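Local coordinates for malonate decarboxylase acyl carrier protein (Pseudomonas fluorescens, PDB 5VIT) that probably carries acetyl and malonyl groups as thioesters on a phosphoribosyl dephospho-coenzyme A prosthetic group while malonate decarboxylase turns over, at residues L87-E90 and Q91-E95. Residues are numbered along the deposited sequence; the frame is centred on the assembly and turned at random.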
loop_
_atom_site.group_PDB
_atom_site.type_symbol
_atom_site.label_atom_id
_atom_site.label_comp_id
_atom_site.label_asym_id
_atom_site.label_seq_id
_atom_site.Cartn_x
_atom_site.Cartn_y
_atom_site.Cartn_z
ATOM N N LEU B 87 8.040 -13.977 -1.794
ATOM C CA LEU B 87 9.226 -13.183 -2.111
ATOM C C LEU B 87 10.216 -13.936 -3.014
ATOM O O LEU B 87 10.731 -13.382 -3.982
ATOM C CB LEU B 87 9.916 -12.748 -0.820
ATOM C CG LEU B 87 10.931 -11.615 -0.936
ATOM C CD1 LEU B 87 10.283 -10.370 -1.559
ATOM C CD2 LEU B 87 11.510 -11.299 0.437
ATOM N N ARG B 88 10.471 -15.200 -2.696
ATOM C CA ARG B 88 11.354 -16.029 -3.513
ATOM C C ARG B 88 10.837 -16.327 -4.909
ATOM O O ARG B 88 11.610 -16.352 -5.866
ATOM C CB ARG B 88 11.624 -17.342 -2.811
ATOM C CG ARG B 88 12.649 -17.142 -1.759
ATOM C CD ARG B 88 13.343 -18.412 -1.496
ATOM N NE ARG B 88 14.763 -18.206 -1.304
ATOM C CZ ARG B 88 15.306 -17.668 -0.226
ATOM N NH1 ARG B 88 14.527 -17.241 0.761
ATOM N NH2 ARG B 88 16.633 -17.554 -0.145
ATOM N N LEU B 89 9.533 -16.566 -5.009
ATOM C CA LEU B 89 8.910 -16.810 -6.293
ATOM C C LEU B 89 9.064 -15.574 -7.160
ATOM O O LEU B 89 9.319 -15.681 -8.361
ATOM C CB LEU B 89 7.441 -17.190 -6.119
ATOM C CG LEU B 89 7.204 -18.676 -5.875
ATOM C CD1 LEU B 89 5.827 -18.929 -5.302
ATOM C CD2 LEU B 89 7.370 -19.392 -7.199
ATOM N N GLU B 90 8.930 -14.395 -6.546
ATOM C CA GLU B 90 9.080 -13.146 -7.286
ATOM C C GLU B 90 10.547 -12.954 -7.685
ATOM O O GLU B 90 10.826 -12.522 -8.810
ATOM C CB GLU B 90 8.536 -11.958 -6.472
ATOM C CG GLU B 90 6.988 -11.901 -6.449
ATOM C CD GLU B 90 6.397 -11.016 -5.336
ATOM O OE1 GLU B 90 7.012 -10.912 -4.247
ATOM O OE2 GLU B 90 5.292 -10.454 -5.537
ATOM N N GLN B 91 11.477 -13.311 -6.794
ATOM C CA GLN B 91 12.910 -13.312 -7.127
ATOM C C GLN B 91 13.238 -14.227 -8.323
ATOM O O GLN B 91 14.030 -13.876 -9.206
ATOM C CB GLN B 91 13.747 -13.763 -5.930
ATOM C CG GLN B 91 13.684 -12.859 -4.704
ATOM C CD GLN B 91 14.512 -13.402 -3.530
ATOM O OE1 GLN B 91 14.963 -14.563 -3.540
ATOM N NE2 GLN B 91 14.701 -12.564 -2.507
ATOM N N GLY B 92 12.641 -15.416 -8.320
ATOM C CA GLY B 92 12.808 -16.363 -9.406
ATOM C C GLY B 92 12.293 -15.831 -10.735
ATOM O O GLY B 92 13.007 -15.873 -11.735
ATOM N N PHE B 93 11.062 -15.323 -10.744
ATOM C CA PHE B 93 10.454 -14.765 -11.962
ATOM C C PHE B 93 11.244 -13.580 -12.484
ATOM O O PHE B 93 11.342 -13.389 -13.695
ATOM C CB PHE B 93 8.997 -14.347 -11.715
ATOM C CG PHE B 93 8.010 -15.483 -11.839
ATOM C CD1 PHE B 93 7.534 -16.138 -10.709
ATOM C CD2 PHE B 93 7.564 -15.903 -13.086
ATOM C CE1 PHE B 93 6.622 -17.181 -10.815
ATOM C CE2 PHE B 93 6.658 -16.947 -13.199
ATOM C CZ PHE B 93 6.184 -17.589 -12.064
ATOM N N GLU B 94 11.807 -12.793 -11.565
ATOM C CA GLU B 94 12.667 -11.665 -11.909
ATOM C C GLU B 94 13.903 -12.071 -12.716
ATOM O O GLU B 94 14.210 -11.452 -13.733
ATOM C CB GLU B 94 13.125 -10.942 -10.644
ATOM C CG GLU B 94 13.134 -9.425 -10.758
ATOM C CD GLU B 94 11.775 -8.819 -10.431
ATOM O OE1 GLU B 94 10.820 -9.597 -10.183
ATOM O OE2 GLU B 94 11.660 -7.571 -10.404
ATOM N N GLU B 95 14.629 -13.082 -12.233
ATOM C CA GLU B 95 15.825 -13.584 -12.925
ATOM C C GLU B 95 15.529 -14.169 -14.312
ATOM O O GLU B 95 16.272 -13.931 -15.267
ATOM C CB GLU B 95 16.528 -14.645 -12.081
ATOM C CG GLU B 95 17.270 -14.101 -10.891
ATOM C CD GLU B 95 18.160 -15.146 -10.238
ATOM O OE1 GLU B 95 18.683 -16.028 -10.958
ATOM O OE2 GLU B 95 18.344 -15.083 -9.003
#
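Gln-91 folds back along the previous turn of helix 82-96 and threads its side chain between those of Leu-87 and Arg-88, a worked example of how i+3 and i+4 neighbours share a helix surface. Its CG lies beside the backbone N (chi1 -63°) and the chain then runs extended, which carries CG to 3.1 Å from Leu-87 O. The amide ends part company: NE2 stands 4.2 Å from Leu-87 CG, whereas OE1 comes within 3.9 Å of Arg-88 CG. OE1 approaches the Arg-88 guanidinium obliquely, with the amide and guanidinium planes 64° apart, while NH1 of that group is salt-bridged to Asp-27. An alanine in place of Gln-91 would probably open a gap between Leu-87 and Arg-88 and leave the arginine chain less restrained.

The tight part lies against strands 27-34 and 71-78 and helix 52-62. Leu-89 is buried against Phe-59, Leu-62 and Val-30, and its CD2 meets Phe-93 CE1 at 4.3 Å; the ring turns an edge to the backbone, with CD1 3.0 Å from Leu-89 O, and rests on Leu-71 and Ile-73. Gly-92, also buried, sends its N to Arg-88 O at 2.8 Å.

The flank with Glu-90 and Glu-94 is looser and more polar. Glu-94 N bonds to Glu-90 O at 2.9 Å, and Glu-94 OE1 returns to 3.2 Å from Glu-90 O without a bond. Glu-90 OE2 is salt-bridged to Arg-86; its OE1 forms a long, weak ion pair with Arg-521 of the MdcA chain. Backbone hydrogen bonds from N-H of i+4 to C=O of i thus hold the helix, apolar groups pack the buried side, and the acidic flank adjoins Arg-520, Arg-521 and Thr-522 of MdcA, with weak polar pairings.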